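Local atomic coordinates of Cap5O (Staphylococcus aureus, PDB entry 3OJO), a protein that binds NAD and, as a UDP-N-acetyl-mannosamine dehydrogenase, probably uses it to oxidise a nucleotide sugar for capsular polysaccharide synthesis. Residues F87-P92 with N123-E128. Numbering follows the deposited sequence.
Sequences FIIAVP and NTIIVE. With NAD (nicotinamide-adenine-dinucleotide), chain J.
Strands 86-89 and 124-127 are parallel neighbours in the Rossmann fold that binds NAD, joined by a beta-alpha-beta crossover through helix 106-115. Thr124 O opens the ladder by accepting a hydrogen bond from Phe87 N at 2.8 Å, while its beta-branched side chain suits the strand and packs on Tyr156 and Val158 of the next strand. Ile125 shares the face where Phe87 and Ile89 pack on Ile115 of the crossover helix, and itself touches Leu119 beyond it. Its CG1 stands beside the backbone N (chi1 -49°), and chi2 (-62°) folds CD1 toward Phe87 CD2, 3.5 Å away and oblique to the ring; the separate branch CG2 meets Ile89 CD1 at 3.9 Å. Ile126 N donates almost straight to Phe87 O (178° at the hydrogen), and its O accepts a bond from Ile89 N. On the other face its CD1 lies 4.0 Å from Ile88 CG1; Ile126 also packs on Val194 and Tyr195. Val127, short and beta-branched, suits the strand and sets CG2 alongside Ile89 CD1. Glu128 N closes the ladder on Ile89 O, just where residues 90-92 turn away to line the NAD pocket: Val91 CG1 lies 3.5 Å from adenine C5A. Buried Glu128 OE2 is hydrogen-bonded to Tyr195 OH, and nearby Glu162 OE1 may favour protonation of one carboxylate; the extended side chain crosses Ile88 obliquely, CD 3.7 Å from Ile88 CG2.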
loop_
_atom_site.group_PDB
_atom_site.type_symbol
_atom_site.label_atom_id
_atom_site.label_comp_id
_atom_site.label_asym_id
_atom_site.label_seq_id
_atom_site.Cartn_x
_atom_site.Cartn_y
_atom_site.Cartn_z
ATOM N N PHE B 87 -20.569 -29.196 -9.830
ATOM C CA PHE B 87 -19.555 -29.609 -8.870
ATOM C C PHE B 87 -18.866 -28.360 -8.338
ATOM O O PHE B 87 -18.431 -27.520 -9.113
ATOM C CB PHE B 87 -18.522 -30.533 -9.495
ATOM C CG PHE B 87 -19.035 -31.854 -10.002
ATOM C CD1 PHE B 87 -19.010 -32.984 -9.192
ATOM C CD2 PHE B 87 -19.486 -31.986 -11.313
ATOM C CE1 PHE B 87 -19.439 -34.223 -9.682
ATOM C CE2 PHE B 87 -19.935 -33.221 -11.798
ATOM C CZ PHE B 87 -19.899 -34.333 -10.983
ATOM N N ILE B 88 -18.812 -28.222 -7.014
ATOM C CA ILE B 88 -18.148 -27.107 -6.355
ATOM C C ILE B 88 -16.957 -27.639 -5.548
ATOM O O ILE B 88 -17.157 -28.414 -4.611
ATOM C CB ILE B 88 -19.108 -26.237 -5.483
ATOM C CG1 ILE B 88 -20.236 -25.618 -6.333
ATOM C CG2 ILE B 88 -18.301 -25.154 -4.746
ATOM C CD1 ILE B 88 -21.277 -24.863 -5.613
ATOM N N ILE B 89 -15.729 -27.203 -5.900
ATOM C CA ILE B 89 -14.525 -27.564 -5.153
ATOM C C ILE B 89 -14.301 -26.464 -4.105
ATOM O O ILE B 89 -14.103 -25.292 -4.460
ATOM C CB ILE B 89 -13.312 -27.801 -6.081
ATOM C CG1 ILE B 89 -13.572 -29.018 -7.000
ATOM C CG2 ILE B 89 -12.004 -27.962 -5.281
ATOM C CD1 ILE B 89 -12.952 -28.933 -8.363
ATOM N N ALA B 90 -14.366 -26.855 -2.825
ATOM C CA ALA B 90 -14.197 -25.992 -1.651
ATOM C C ALA B 90 -13.224 -26.652 -0.654
ATOM O O ALA B 90 -13.437 -26.596 0.559
ATOM C CB ALA B 90 -15.541 -25.752 -0.990
ATOM N N VAL B 91 -12.154 -27.279 -1.182
ATOM C CA VAL B 91 -11.103 -27.943 -0.408
ATOM C C VAL B 91 -10.062 -26.876 0.050
ATOM O O VAL B 91 -10.105 -25.752 -0.467
ATOM C CB VAL B 91 -10.454 -29.130 -1.187
ATOM C CG1 VAL B 91 -11.497 -30.159 -1.613
ATOM C CG2 VAL B 91 -9.663 -28.631 -2.389
ATOM N N PRO B 92 -9.125 -27.161 0.987
ATOM C CA PRO B 92 -8.167 -26.112 1.369
ATOM C C PRO B 92 -7.018 -25.918 0.380
ATOM O O PRO B 92 -6.702 -26.795 -0.429
ATOM C CB PRO B 92 -7.659 -26.563 2.749
ATOM C CG PRO B 92 -8.269 -27.921 2.994
ATOM C CD PRO B 92 -8.878 -28.408 1.733
ATOM N N ASN B 123 -22.192 -30.309 -17.713
ATOM C CA ASN B 123 -21.765 -30.083 -16.328
ATOM C C ASN B 123 -20.996 -28.779 -16.088
ATOM O O ASN B 123 -20.298 -28.283 -16.983
ATOM C CB ASN B 123 -20.958 -31.282 -15.807
ATOM C CG ASN B 123 -21.771 -32.527 -15.517
ATOM O OD1 ASN B 123 -23.016 -32.554 -15.606
ATOM N ND2 ASN B 123 -21.073 -33.586 -15.138
ATOM N N THR B 124 -21.121 -28.244 -14.855
ATOM C CA THR B 124 -20.425 -27.036 -14.403
ATOM C C THR B 124 -19.472 -27.375 -13.250
ATOM O O THR B 124 -19.866 -28.071 -12.313
ATOM C CB THR B 124 -21.408 -25.916 -14.039
ATOM O OG1 THR B 124 -22.334 -25.749 -15.110
ATOM C CG2 THR B 124 -20.705 -24.574 -13.754
ATOM N N ILE B 125 -18.215 -26.905 -13.346
ATOM C CA ILE B 125 -17.201 -27.058 -12.306
ATOM C C ILE B 125 -16.897 -25.665 -11.787
ATOM O O ILE B 125 -16.456 -24.804 -12.547
ATOM C CB ILE B 125 -15.906 -27.797 -12.767
ATOM C CG1 ILE B 125 -16.192 -29.147 -13.529
ATOM C CG2 ILE B 125 -14.887 -27.942 -11.622
ATOM C CD1 ILE B 125 -16.872 -30.218 -12.836
ATOM N N ILE B 126 -17.183 -25.440 -10.501
ATOM C CA ILE B 126 -16.906 -24.192 -9.801
ATOM C C ILE B 126 -15.801 -24.465 -8.806
ATOM O O ILE B 126 -15.880 -25.429 -8.047
ATOM C CB ILE B 126 -18.137 -23.555 -9.124
ATOM C CG1 ILE B 126 -19.289 -23.336 -10.134
ATOM C CG2 ILE B 126 -17.747 -22.226 -8.425
ATOM C CD1 ILE B 126 -20.652 -23.169 -9.491
ATOM N N VAL B 127 -14.749 -23.644 -8.844
ATOM C CA VAL B 127 -13.662 -23.734 -7.886
ATOM C C VAL B 127 -13.843 -22.531 -6.956
ATOM O O VAL B 127 -13.744 -21.383 -7.403
ATOM C CB VAL B 127 -12.286 -23.827 -8.574
ATOM C CG1 VAL B 127 -11.161 -23.920 -7.553
ATOM C CG2 VAL B 127 -12.238 -25.031 -9.506
ATOM N N GLU B 128 -14.261 -22.799 -5.697
ATOM C CA GLU B 128 -14.491 -21.763 -4.683
ATOM C C GLU B 128 -13.230 -21.490 -3.846
ATOM O O GLU B 128 -13.116 -20.434 -3.236
ATOM C CB GLU B 128 -15.662 -22.132 -3.773
ATOM C CG GLU B 128 -17.013 -21.663 -4.282
ATOM C CD GLU B 128 -18.164 -21.804 -3.296
ATOM O OE1 GLU B 128 -17.942 -22.338 -2.181
ATOM O OE2 GLU B 128 -19.295 -21.392 -3.646
HETATM P PA NAD J . -11.358 -26.331 5.886
HETATM O O1A NAD J . -10.077 -26.951 6.285
HETATM O O2A NAD J . -12.148 -25.902 7.059
HETATM O O5B NAD J . -12.197 -27.398 5.024
HETATM C C5B NAD J . -11.599 -28.181 4.025
HETATM C C4B NAD J . -12.291 -29.523 4.029
HETATM O O4B NAD J . -12.079 -30.160 2.786
HETATM C C3B NAD J . -11.785 -30.459 5.134
HETATM O O3B NAD J . -12.899 -31.054 5.792
HETATM C C2B NAD J . -11.057 -31.542 4.347
HETATM O O2B NAD J . -11.084 -32.810 4.970
HETATM C C1B NAD J . -11.795 -31.533 3.020
HETATM N N9A NAD J . -10.954 -32.073 1.941
HETATM C C8A NAD J . -9.604 -31.855 1.775
HETATM N N7A NAD J . -9.213 -32.420 0.611
HETATM C C5A NAD J . -10.299 -33.000 0.043
HETATM C C6A NAD J . -10.455 -33.728 -1.137
HETATM N N6A NAD J . -9.384 -33.929 -1.912
HETATM N N1A NAD J . -11.715 -34.213 -1.478
HETATM C C2A NAD J . -12.809 -33.966 -0.662
HETATM N N3A NAD J . -12.647 -33.248 0.506
HETATM C C4A NAD J . -11.412 -32.772 0.854
HETATM O O3 NAD J . -11.045 -25.115 4.865
HETATM P PN NAD J . -12.058 -23.902 4.584
HETATM O O1N NAD J . -11.871 -22.902 5.665
HETATM O O2N NAD J . -13.408 -24.439 4.283
HETATM O O5D NAD J . -11.453 -23.242 3.274
HETATM C C5D NAD J . -11.028 -24.020 2.185
HETATM C C4D NAD J . -10.285 -23.100 1.222
HETATM O O4D NAD J . -11.147 -22.069 0.765
HETATM C C3D NAD J . -9.133 -22.325 1.862
HETATM O O3D NAD J . -7.948 -23.055 2.121
HETATM C C2D NAD J . -8.942 -21.250 0.821
HETATM O O2D NAD J . -8.455 -21.845 -0.354
HETATM C C1D NAD J . -10.388 -20.894 0.516
HETATM N N1N NAD J . -10.750 -19.754 1.389
HETATM C C2N NAD J . -11.378 -19.927 2.602
HETATM C C3N NAD J . -11.666 -18.812 3.404
HETATM C C7N NAD J . -12.706 -18.903 4.485
HETATM O O7N NAD J . -13.657 -17.859 4.573
HETATM N N7N NAD J . -12.694 -19.933 5.342
HETATM C C4N NAD J . -11.279 -17.532 2.980
HETATM C C5N NAD J . -10.609 -17.365 1.769
HETATM C C6N NAD J . -10.340 -18.497 0.996
#